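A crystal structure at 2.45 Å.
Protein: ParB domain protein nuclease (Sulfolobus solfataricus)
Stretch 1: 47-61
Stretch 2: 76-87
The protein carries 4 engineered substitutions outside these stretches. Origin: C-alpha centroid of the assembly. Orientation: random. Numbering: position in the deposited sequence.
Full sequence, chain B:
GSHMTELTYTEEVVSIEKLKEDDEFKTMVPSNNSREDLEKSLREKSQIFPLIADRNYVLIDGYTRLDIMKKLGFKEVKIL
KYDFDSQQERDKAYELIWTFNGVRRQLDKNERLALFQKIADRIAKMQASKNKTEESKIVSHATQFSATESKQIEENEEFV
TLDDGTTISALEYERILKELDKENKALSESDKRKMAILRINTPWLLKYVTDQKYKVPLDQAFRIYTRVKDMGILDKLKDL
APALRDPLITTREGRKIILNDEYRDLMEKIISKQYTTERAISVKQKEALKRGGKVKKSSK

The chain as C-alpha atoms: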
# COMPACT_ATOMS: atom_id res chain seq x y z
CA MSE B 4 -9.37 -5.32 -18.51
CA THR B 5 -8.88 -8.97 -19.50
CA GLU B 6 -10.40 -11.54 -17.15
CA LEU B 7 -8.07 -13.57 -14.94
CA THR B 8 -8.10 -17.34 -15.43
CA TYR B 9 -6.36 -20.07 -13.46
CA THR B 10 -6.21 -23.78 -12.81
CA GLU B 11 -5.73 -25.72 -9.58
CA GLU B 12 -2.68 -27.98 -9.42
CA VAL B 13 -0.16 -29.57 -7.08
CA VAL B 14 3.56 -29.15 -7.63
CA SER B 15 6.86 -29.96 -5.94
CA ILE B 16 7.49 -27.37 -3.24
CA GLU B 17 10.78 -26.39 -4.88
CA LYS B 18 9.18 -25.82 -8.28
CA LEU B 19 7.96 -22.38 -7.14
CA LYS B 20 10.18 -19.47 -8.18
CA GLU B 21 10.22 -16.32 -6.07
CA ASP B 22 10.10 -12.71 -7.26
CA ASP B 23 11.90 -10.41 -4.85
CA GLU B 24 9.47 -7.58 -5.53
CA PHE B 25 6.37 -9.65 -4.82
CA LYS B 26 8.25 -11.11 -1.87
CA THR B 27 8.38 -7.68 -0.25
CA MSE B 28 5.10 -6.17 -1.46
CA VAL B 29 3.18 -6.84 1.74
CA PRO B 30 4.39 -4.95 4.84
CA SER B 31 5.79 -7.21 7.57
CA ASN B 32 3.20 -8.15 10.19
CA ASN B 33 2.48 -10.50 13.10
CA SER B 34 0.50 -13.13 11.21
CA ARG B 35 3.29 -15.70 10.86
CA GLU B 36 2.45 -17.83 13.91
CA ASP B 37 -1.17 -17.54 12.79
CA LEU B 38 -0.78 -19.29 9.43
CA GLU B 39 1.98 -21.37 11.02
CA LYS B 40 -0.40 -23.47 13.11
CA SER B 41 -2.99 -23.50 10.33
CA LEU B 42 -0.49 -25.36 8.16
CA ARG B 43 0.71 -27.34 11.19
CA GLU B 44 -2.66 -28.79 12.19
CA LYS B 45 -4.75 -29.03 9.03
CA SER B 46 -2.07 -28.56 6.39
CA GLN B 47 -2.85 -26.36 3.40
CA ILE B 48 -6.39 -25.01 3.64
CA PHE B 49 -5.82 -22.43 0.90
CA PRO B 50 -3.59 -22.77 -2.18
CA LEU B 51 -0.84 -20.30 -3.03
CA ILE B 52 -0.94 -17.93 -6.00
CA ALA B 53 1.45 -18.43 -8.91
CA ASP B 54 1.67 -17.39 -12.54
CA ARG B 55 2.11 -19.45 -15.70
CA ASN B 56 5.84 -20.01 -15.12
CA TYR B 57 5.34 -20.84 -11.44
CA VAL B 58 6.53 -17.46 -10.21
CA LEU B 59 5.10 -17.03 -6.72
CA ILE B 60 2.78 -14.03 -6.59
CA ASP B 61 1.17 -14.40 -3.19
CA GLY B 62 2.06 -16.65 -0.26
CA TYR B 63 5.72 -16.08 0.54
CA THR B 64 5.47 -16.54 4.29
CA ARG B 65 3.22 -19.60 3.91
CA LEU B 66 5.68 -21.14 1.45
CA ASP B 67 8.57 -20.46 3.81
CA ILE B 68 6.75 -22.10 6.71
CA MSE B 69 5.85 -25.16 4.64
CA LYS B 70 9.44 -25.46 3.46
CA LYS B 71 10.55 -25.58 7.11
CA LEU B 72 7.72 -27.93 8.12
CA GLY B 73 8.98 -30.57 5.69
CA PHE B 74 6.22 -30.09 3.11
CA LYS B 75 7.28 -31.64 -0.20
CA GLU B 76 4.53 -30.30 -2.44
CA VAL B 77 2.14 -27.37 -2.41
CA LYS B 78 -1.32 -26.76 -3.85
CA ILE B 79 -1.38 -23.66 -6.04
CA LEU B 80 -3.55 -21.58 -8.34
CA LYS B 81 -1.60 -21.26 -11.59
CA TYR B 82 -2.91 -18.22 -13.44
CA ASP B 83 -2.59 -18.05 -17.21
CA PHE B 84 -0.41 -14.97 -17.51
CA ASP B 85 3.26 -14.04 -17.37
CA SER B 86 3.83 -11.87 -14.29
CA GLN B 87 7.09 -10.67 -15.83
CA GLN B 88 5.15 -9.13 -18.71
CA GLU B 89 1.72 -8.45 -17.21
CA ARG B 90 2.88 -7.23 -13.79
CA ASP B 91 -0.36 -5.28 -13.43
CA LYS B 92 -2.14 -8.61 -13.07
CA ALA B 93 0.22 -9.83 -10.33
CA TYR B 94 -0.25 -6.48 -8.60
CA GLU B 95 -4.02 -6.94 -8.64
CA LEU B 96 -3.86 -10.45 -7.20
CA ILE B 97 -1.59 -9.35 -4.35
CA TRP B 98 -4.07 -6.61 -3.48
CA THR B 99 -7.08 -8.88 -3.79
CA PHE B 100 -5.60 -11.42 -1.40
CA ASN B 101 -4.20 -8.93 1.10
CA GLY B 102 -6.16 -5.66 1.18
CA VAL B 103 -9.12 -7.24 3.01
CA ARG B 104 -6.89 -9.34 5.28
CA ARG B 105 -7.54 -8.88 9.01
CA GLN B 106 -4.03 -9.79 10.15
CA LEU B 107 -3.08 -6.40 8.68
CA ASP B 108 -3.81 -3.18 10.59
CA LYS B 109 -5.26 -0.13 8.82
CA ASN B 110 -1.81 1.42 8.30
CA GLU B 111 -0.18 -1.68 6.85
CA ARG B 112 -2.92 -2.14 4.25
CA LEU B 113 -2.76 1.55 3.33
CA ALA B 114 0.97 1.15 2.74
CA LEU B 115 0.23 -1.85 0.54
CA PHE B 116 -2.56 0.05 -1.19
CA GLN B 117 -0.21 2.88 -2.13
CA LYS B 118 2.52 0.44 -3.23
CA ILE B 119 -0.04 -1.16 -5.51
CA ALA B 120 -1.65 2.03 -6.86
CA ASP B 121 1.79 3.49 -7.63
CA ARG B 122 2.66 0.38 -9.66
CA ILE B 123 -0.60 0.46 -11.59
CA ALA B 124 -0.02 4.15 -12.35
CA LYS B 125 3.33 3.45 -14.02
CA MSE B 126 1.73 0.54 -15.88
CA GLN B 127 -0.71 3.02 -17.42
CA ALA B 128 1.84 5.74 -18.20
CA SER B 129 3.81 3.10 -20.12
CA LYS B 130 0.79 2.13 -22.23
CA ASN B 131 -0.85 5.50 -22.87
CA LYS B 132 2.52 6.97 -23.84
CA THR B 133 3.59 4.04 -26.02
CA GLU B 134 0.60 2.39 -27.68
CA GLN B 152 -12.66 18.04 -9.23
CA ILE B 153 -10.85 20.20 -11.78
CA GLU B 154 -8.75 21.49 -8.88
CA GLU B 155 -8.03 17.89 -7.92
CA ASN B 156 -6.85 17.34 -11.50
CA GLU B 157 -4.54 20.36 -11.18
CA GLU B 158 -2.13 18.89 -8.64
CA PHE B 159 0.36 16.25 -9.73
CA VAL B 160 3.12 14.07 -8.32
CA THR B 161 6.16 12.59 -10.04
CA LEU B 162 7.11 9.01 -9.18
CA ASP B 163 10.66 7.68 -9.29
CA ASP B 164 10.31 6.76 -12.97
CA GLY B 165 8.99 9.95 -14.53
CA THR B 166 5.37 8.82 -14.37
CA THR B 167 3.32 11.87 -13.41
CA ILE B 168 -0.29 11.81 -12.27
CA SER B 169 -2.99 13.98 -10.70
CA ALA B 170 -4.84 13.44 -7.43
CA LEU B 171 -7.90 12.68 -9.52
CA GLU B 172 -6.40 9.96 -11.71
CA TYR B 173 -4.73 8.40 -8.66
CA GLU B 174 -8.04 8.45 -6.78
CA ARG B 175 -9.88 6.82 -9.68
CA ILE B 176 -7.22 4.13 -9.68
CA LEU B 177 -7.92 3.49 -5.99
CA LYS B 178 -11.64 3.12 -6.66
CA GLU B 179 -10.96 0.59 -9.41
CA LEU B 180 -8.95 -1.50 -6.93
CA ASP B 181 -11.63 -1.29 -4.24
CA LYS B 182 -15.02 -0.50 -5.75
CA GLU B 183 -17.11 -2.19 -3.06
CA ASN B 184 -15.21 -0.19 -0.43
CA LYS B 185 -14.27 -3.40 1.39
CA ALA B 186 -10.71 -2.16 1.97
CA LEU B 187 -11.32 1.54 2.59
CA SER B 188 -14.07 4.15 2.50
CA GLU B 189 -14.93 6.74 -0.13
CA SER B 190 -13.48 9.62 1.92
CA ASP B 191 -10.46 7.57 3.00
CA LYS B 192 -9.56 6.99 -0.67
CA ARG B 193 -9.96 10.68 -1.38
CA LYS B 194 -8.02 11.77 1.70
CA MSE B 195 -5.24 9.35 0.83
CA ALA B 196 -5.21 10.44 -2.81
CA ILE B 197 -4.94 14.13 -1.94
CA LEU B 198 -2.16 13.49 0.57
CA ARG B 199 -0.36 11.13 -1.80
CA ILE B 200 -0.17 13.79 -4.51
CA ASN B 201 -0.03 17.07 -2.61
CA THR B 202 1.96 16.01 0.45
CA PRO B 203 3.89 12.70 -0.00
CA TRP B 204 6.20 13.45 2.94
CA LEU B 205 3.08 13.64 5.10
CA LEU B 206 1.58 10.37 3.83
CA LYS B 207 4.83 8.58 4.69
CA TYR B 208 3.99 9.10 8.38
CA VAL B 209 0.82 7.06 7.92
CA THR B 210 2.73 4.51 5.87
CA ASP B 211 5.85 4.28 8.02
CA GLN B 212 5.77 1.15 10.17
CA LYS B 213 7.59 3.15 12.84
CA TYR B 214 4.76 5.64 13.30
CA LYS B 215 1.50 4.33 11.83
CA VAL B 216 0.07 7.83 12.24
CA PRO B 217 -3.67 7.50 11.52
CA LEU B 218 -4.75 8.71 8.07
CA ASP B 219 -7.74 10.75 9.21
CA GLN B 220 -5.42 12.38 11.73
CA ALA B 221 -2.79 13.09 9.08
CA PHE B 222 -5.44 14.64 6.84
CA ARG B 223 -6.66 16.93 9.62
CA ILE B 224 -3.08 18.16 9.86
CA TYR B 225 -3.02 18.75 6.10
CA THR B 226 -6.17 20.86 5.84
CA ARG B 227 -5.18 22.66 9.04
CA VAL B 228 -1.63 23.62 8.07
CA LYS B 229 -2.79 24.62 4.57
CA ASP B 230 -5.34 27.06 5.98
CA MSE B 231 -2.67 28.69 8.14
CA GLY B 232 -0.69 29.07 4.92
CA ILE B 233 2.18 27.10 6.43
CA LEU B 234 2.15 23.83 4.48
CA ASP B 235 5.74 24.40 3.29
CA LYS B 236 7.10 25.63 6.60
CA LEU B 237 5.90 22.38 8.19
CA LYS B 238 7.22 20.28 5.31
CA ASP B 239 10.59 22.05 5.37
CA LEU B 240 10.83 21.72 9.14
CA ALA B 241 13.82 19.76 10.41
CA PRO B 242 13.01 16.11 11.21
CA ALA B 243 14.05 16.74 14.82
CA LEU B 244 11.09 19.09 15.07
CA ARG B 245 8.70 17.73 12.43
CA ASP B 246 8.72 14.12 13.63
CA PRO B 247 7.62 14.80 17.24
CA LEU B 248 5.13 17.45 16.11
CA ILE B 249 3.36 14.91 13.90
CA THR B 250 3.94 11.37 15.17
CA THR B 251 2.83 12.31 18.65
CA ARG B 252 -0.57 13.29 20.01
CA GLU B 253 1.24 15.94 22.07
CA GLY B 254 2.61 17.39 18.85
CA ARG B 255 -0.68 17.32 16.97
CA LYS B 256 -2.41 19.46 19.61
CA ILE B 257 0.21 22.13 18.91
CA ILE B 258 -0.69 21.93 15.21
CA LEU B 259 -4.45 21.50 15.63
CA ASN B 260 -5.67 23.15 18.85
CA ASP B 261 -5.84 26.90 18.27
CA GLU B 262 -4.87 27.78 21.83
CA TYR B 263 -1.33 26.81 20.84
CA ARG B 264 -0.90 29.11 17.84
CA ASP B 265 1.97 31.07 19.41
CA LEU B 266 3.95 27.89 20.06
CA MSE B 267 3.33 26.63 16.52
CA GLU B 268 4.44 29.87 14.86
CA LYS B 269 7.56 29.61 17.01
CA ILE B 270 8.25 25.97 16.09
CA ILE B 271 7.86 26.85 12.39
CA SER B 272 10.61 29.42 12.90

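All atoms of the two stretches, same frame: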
# COMPACT_ATOMS: atom_id res chain seq x y z
N GLN B 47 -2.47 -27.45 4.28
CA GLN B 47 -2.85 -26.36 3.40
C GLN B 47 -4.36 -26.27 3.20
O GLN B 47 -4.95 -27.08 2.49
CB GLN B 47 -2.18 -26.52 2.03
CG GLN B 47 -1.13 -25.48 1.75
CD GLN B 47 -0.79 -25.39 0.28
OE1 GLN B 47 -0.33 -26.37 -0.33
NE2 GLN B 47 -1.01 -24.22 -0.31
N ILE B 48 -4.97 -25.27 3.84
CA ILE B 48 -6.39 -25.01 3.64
C ILE B 48 -6.60 -24.25 2.33
O ILE B 48 -7.48 -24.59 1.54
CB ILE B 48 -6.98 -24.18 4.80
CG1 ILE B 48 -6.85 -24.94 6.12
CG2 ILE B 48 -8.43 -23.83 4.53
CD1 ILE B 48 -7.71 -26.19 6.20
N PHE B 49 -5.76 -23.24 2.11
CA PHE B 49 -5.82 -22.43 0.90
C PHE B 49 -4.57 -22.61 0.05
O PHE B 49 -3.47 -22.72 0.58
CB PHE B 49 -5.98 -20.95 1.28
CG PHE B 49 -7.30 -20.63 1.91
CD1 PHE B 49 -8.48 -21.07 1.35
CD2 PHE B 49 -7.36 -19.88 3.07
CE1 PHE B 49 -9.70 -20.77 1.93
CE2 PHE B 49 -8.57 -19.58 3.66
CZ PHE B 49 -9.75 -20.03 3.09
N PRO B 50 -4.74 -22.63 -1.28
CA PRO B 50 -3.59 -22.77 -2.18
C PRO B 50 -2.87 -21.44 -2.35
O PRO B 50 -3.44 -20.38 -2.08
CB PRO B 50 -4.24 -23.18 -3.50
CG PRO B 50 -5.59 -22.54 -3.46
CD PRO B 50 -6.02 -22.58 -2.01
N LEU B 51 -1.62 -21.50 -2.78
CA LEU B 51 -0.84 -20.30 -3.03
C LEU B 51 -1.11 -19.79 -4.45
O LEU B 51 -1.72 -20.48 -5.26
CB LEU B 51 0.65 -20.58 -2.84
CG LEU B 51 1.03 -21.15 -1.47
CD1 LEU B 51 2.54 -21.18 -1.32
CD2 LEU B 51 0.39 -20.34 -0.36
N ILE B 52 -0.65 -18.58 -4.73
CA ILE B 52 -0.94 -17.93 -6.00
C ILE B 52 0.31 -17.81 -6.86
O ILE B 52 1.27 -17.14 -6.48
CB ILE B 52 -1.50 -16.52 -5.78
CG1 ILE B 52 -2.73 -16.57 -4.86
CG2 ILE B 52 -1.81 -15.86 -7.10
CD1 ILE B 52 -3.82 -17.48 -5.34
N ALA B 53 0.29 -18.45 -8.02
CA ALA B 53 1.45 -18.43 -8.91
C ALA B 53 1.02 -18.12 -10.33
O ALA B 53 -0.14 -18.29 -10.70
CB ALA B 53 2.19 -19.75 -8.85
N ASP B 54 1.97 -17.66 -11.14
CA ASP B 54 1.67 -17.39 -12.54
C ASP B 54 1.97 -18.61 -13.41
O ASP B 54 2.23 -19.70 -12.91
CB ASP B 54 2.43 -16.15 -13.04
CG ASP B 54 3.90 -16.43 -13.32
OD1 ASP B 54 4.34 -17.60 -13.21
OD2 ASP B 54 4.61 -15.46 -13.66
N ARG B 55 1.92 -18.39 -14.72
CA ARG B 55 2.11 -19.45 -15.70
C ARG B 55 3.44 -20.18 -15.52
O ARG B 55 3.51 -21.40 -15.63
CB ARG B 55 2.03 -18.83 -17.09
CG ARG B 55 1.83 -19.82 -18.20
CD ARG B 55 1.09 -19.15 -19.35
NE ARG B 55 1.83 -18.01 -19.90
CZ ARG B 55 1.25 -16.95 -20.44
NH1 ARG B 55 -0.07 -16.86 -20.48
NH2 ARG B 55 1.99 -15.96 -20.92
N ASN B 56 4.51 -19.43 -15.26
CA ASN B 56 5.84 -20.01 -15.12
C ASN B 56 6.18 -20.33 -13.67
O ASN B 56 7.35 -20.50 -13.32
CB ASN B 56 6.90 -19.07 -15.69
CG ASN B 56 6.68 -18.78 -17.16
OD1 ASN B 56 6.32 -19.67 -17.94
ND2 ASN B 56 6.88 -17.53 -17.55
N TYR B 57 5.16 -20.40 -12.82
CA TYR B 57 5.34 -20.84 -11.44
C TYR B 57 6.14 -19.82 -10.63
O TYR B 57 6.83 -20.18 -9.67
CB TYR B 57 5.97 -22.23 -11.40
CG TYR B 57 5.13 -23.26 -12.11
CD1 TYR B 57 5.36 -23.59 -13.45
CD2 TYR B 57 4.06 -23.88 -11.47
CE1 TYR B 57 4.58 -24.51 -14.10
CE2 TYR B 57 3.27 -24.80 -12.12
CZ TYR B 57 3.53 -25.12 -13.44
OH TYR B 57 2.74 -26.03 -14.08
N VAL B 58 6.03 -18.56 -11.02
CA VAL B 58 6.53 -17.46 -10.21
C VAL B 58 5.51 -17.18 -9.12
O VAL B 58 4.34 -16.90 -9.40
CB VAL B 58 6.76 -16.19 -11.06
CG1 VAL B 58 7.10 -15.01 -10.16
CG2 VAL B 58 7.85 -16.42 -12.09
N LEU B 59 5.95 -17.28 -7.87
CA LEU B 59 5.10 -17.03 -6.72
C LEU B 59 4.64 -15.58 -6.71
O LEU B 59 5.45 -14.65 -6.80
CB LEU B 59 5.87 -17.33 -5.43
CG LEU B 59 5.16 -18.07 -4.30
CD1 LEU B 59 5.51 -17.43 -2.96
CD2 LEU B 59 3.66 -18.10 -4.51
N ILE B 60 3.33 -15.38 -6.61
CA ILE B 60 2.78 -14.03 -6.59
C ILE B 60 2.38 -13.67 -5.17
O ILE B 60 2.73 -12.61 -4.66
CB ILE B 60 1.55 -13.91 -7.52
CG1 ILE B 60 1.99 -14.04 -8.97
CG2 ILE B 60 0.83 -12.59 -7.29
CD1 ILE B 60 0.84 -13.97 -9.95
N ASP B 61 1.64 -14.58 -4.55
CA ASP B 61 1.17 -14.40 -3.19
C ASP B 61 1.37 -15.67 -2.37
O ASP B 61 1.00 -16.76 -2.81
CB ASP B 61 -0.31 -14.05 -3.20
CG ASP B 61 -0.82 -13.67 -1.84
OD1 ASP B 61 -0.21 -12.77 -1.22
OD2 ASP B 61 -1.81 -14.27 -1.38
N GLU B 76 5.30 -30.80 -1.31
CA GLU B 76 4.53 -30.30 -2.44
C GLU B 76 3.41 -29.39 -1.98
O GLU B 76 2.84 -29.57 -0.91
CB GLU B 76 3.99 -31.45 -3.30
CG GLU B 76 2.95 -32.34 -2.63
CD GLU B 76 2.50 -33.48 -3.53
OE1 GLU B 76 3.32 -33.96 -4.34
OE2 GLU B 76 1.32 -33.89 -3.43
N VAL B 77 3.09 -28.40 -2.81
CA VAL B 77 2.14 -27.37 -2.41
C VAL B 77 1.06 -27.15 -3.47
O VAL B 77 1.33 -27.09 -4.66
CB VAL B 77 2.86 -26.04 -2.06
CG1 VAL B 77 3.95 -25.74 -3.07
CG2 VAL B 77 1.86 -24.90 -1.95
N LYS B 78 -0.18 -27.07 -3.00
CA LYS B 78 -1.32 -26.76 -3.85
C LYS B 78 -1.24 -25.30 -4.27
O LYS B 78 -1.01 -24.43 -3.43
CB LYS B 78 -2.62 -27.03 -3.10
CG LYS B 78 -2.75 -28.45 -2.55
CD LYS B 78 -3.44 -28.49 -1.18
CE LYS B 78 -4.91 -28.11 -1.24
NZ LYS B 78 -5.11 -26.65 -1.51
N ILE B 79 -1.42 -25.03 -5.55
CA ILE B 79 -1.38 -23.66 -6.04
C ILE B 79 -2.52 -23.33 -7.02
O ILE B 79 -3.20 -24.22 -7.53
CB ILE B 79 -0.04 -23.33 -6.73
CG1 ILE B 79 0.12 -24.12 -8.03
CG2 ILE B 79 1.13 -23.59 -5.79
CD1 ILE B 79 1.36 -23.74 -8.84
N LEU B 80 -2.71 -22.04 -7.25
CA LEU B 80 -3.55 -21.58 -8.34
C LEU B 80 -2.62 -20.98 -9.40
O LEU B 80 -2.10 -19.88 -9.23
CB LEU B 80 -4.56 -20.54 -7.86
CG LEU B 80 -5.55 -20.99 -6.79
CD1 LEU B 80 -6.59 -19.92 -6.52
CD2 LEU B 80 -6.22 -22.29 -7.19
N LYS B 81 -2.41 -21.73 -10.48
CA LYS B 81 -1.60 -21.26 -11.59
C LYS B 81 -2.45 -20.44 -12.54
O LYS B 81 -3.33 -20.97 -13.23
CB LYS B 81 -0.95 -22.42 -12.33
CG LYS B 81 0.11 -21.99 -13.33
CD LYS B 81 0.74 -23.17 -14.05
CE LYS B 81 -0.23 -23.79 -15.04
NZ LYS B 81 0.39 -24.94 -15.76
N TYR B 82 -2.20 -19.13 -12.57
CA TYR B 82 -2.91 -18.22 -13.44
C TYR B 82 -2.26 -18.20 -14.81
O TYR B 82 -1.05 -18.37 -14.94
CB TYR B 82 -2.94 -16.82 -12.84
CG TYR B 82 -3.94 -16.68 -11.74
CD1 TYR B 82 -3.72 -17.25 -10.49
CD2 TYR B 82 -5.12 -15.97 -11.94
CE1 TYR B 82 -4.65 -17.12 -9.47
CE2 TYR B 82 -6.05 -15.84 -10.92
CZ TYR B 82 -5.81 -16.41 -9.70
OH TYR B 82 -6.74 -16.28 -8.70
N ASP B 83 -3.07 -17.97 -15.84
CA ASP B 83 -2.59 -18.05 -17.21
C ASP B 83 -2.06 -16.71 -17.72
O ASP B 83 -2.56 -16.17 -18.70
CB ASP B 83 -3.69 -18.56 -18.13
CG ASP B 83 -3.21 -18.76 -19.55
OD1 ASP B 83 -2.04 -19.18 -19.71
OD2 ASP B 83 -3.98 -18.49 -20.49
N PHE B 84 -1.05 -16.19 -17.05
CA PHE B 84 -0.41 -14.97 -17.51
C PHE B 84 1.03 -14.93 -17.02
O PHE B 84 1.38 -15.58 -16.04
CB PHE B 84 -1.18 -13.73 -17.03
CG PHE B 84 -0.95 -13.39 -15.58
CD1 PHE B 84 -1.73 -13.95 -14.59
CD2 PHE B 84 0.05 -12.50 -15.22
CE1 PHE B 84 -1.52 -13.64 -13.26
CE2 PHE B 84 0.26 -12.18 -13.90
CZ PHE B 84 -0.53 -12.75 -12.92
N ASP B 85 1.86 -14.17 -17.72
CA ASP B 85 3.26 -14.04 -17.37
C ASP B 85 3.43 -12.78 -16.52
O ASP B 85 3.29 -11.67 -17.01
CB ASP B 85 4.11 -13.94 -18.64
CG ASP B 85 5.59 -14.07 -18.37
OD1 ASP B 85 6.04 -13.62 -17.30
OD2 ASP B 85 6.30 -14.64 -19.23
N SER B 86 3.70 -12.98 -15.23
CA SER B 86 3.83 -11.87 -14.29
C SER B 86 4.97 -10.94 -14.67
O SER B 86 4.98 -9.77 -14.28
CB SER B 86 4.04 -12.40 -12.87
OG SER B 86 5.32 -12.99 -12.75
N GLN B 87 5.94 -11.46 -15.42
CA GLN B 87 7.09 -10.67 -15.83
C GLN B 87 6.76 -9.75 -17.00
O GLN B 87 7.54 -8.86 -17.34
CB GLN B 87 8.28 -11.57 -16.18
CG GLN B 87 8.84 -12.35 -15.00
CD GLN B 87 9.38 -11.46 -13.89
OE1 GLN B 87 8.94 -11.53 -12.74
NE2 GLN B 87 10.35 -10.61 -14.24
O HOH W 1 5.38 -16.76 -20.71

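The most unusual feature of this contact is a glutamine that imitates a strand. Before the sheet proper begins, the side-chain amide of Gln47 stands in for a backbone peptide: its OE1 accepts from Lys78 N at 2.8 Å, while its NE2 donates to Lys78 O at 3.1 Å. Glutamine suits this place because its amide carries both a donor and an acceptor, as a peptide does.

True backbone pairing follows. Leu51 N donates to the same Lys78 O (3.1 Å), Leu80 N to Leu51 O (2.7 Å), Ala53 N to Leu80 O (3.0 Å) and Tyr82 N to Ala53 O (2.9 Å). This alternation, in which Leu51 and Ala53 each bond through both N and O, is the signature of parallel strands.

Side chains alternate between the two faces of the sheet. Leu51, Ala53, Ile79 and Lys81 share one; there Leu51 CD1 reaches Val77 CG2 at 3.8 Å, and the small Ala53 meets Ile79 through CB and CD1 at 4.1 Å. Ile79 CD1 also lies at the edge of the Tyr57 ring, 3.8 Å from Tyr57 CD2. Ile52 and Leu80 occupy the other face, with their CD1 atoms 3.9 Å apart. Lys81 has a long apolar stem and a polar end, and its NZ donates to Tyr57 OH at 3.1 Å.

Beyond the strands, the type I turn from Asp54 to Tyr57 is anchored by polar groups. Asp54 divides its carboxylate: OD1 accepts from Val58 N (2.9 Å) within its own stretch, whereas OD2 accepts from Ser86 OG (2.7 Å) and Ser86 N (3.1 Å) across the contact. Arg55 N donates to Phe84 O (3.2 Å), and its exposed guanidinium forms a salt bridge from Arg55 NH1 to Asp83 OD1 (3.1 Å). Nearby, Ile60 CD1 packs 3.5 Å from Phe84 CZ, both residues buried. Altogether the contact covers 1159 Å², summed over both stretches.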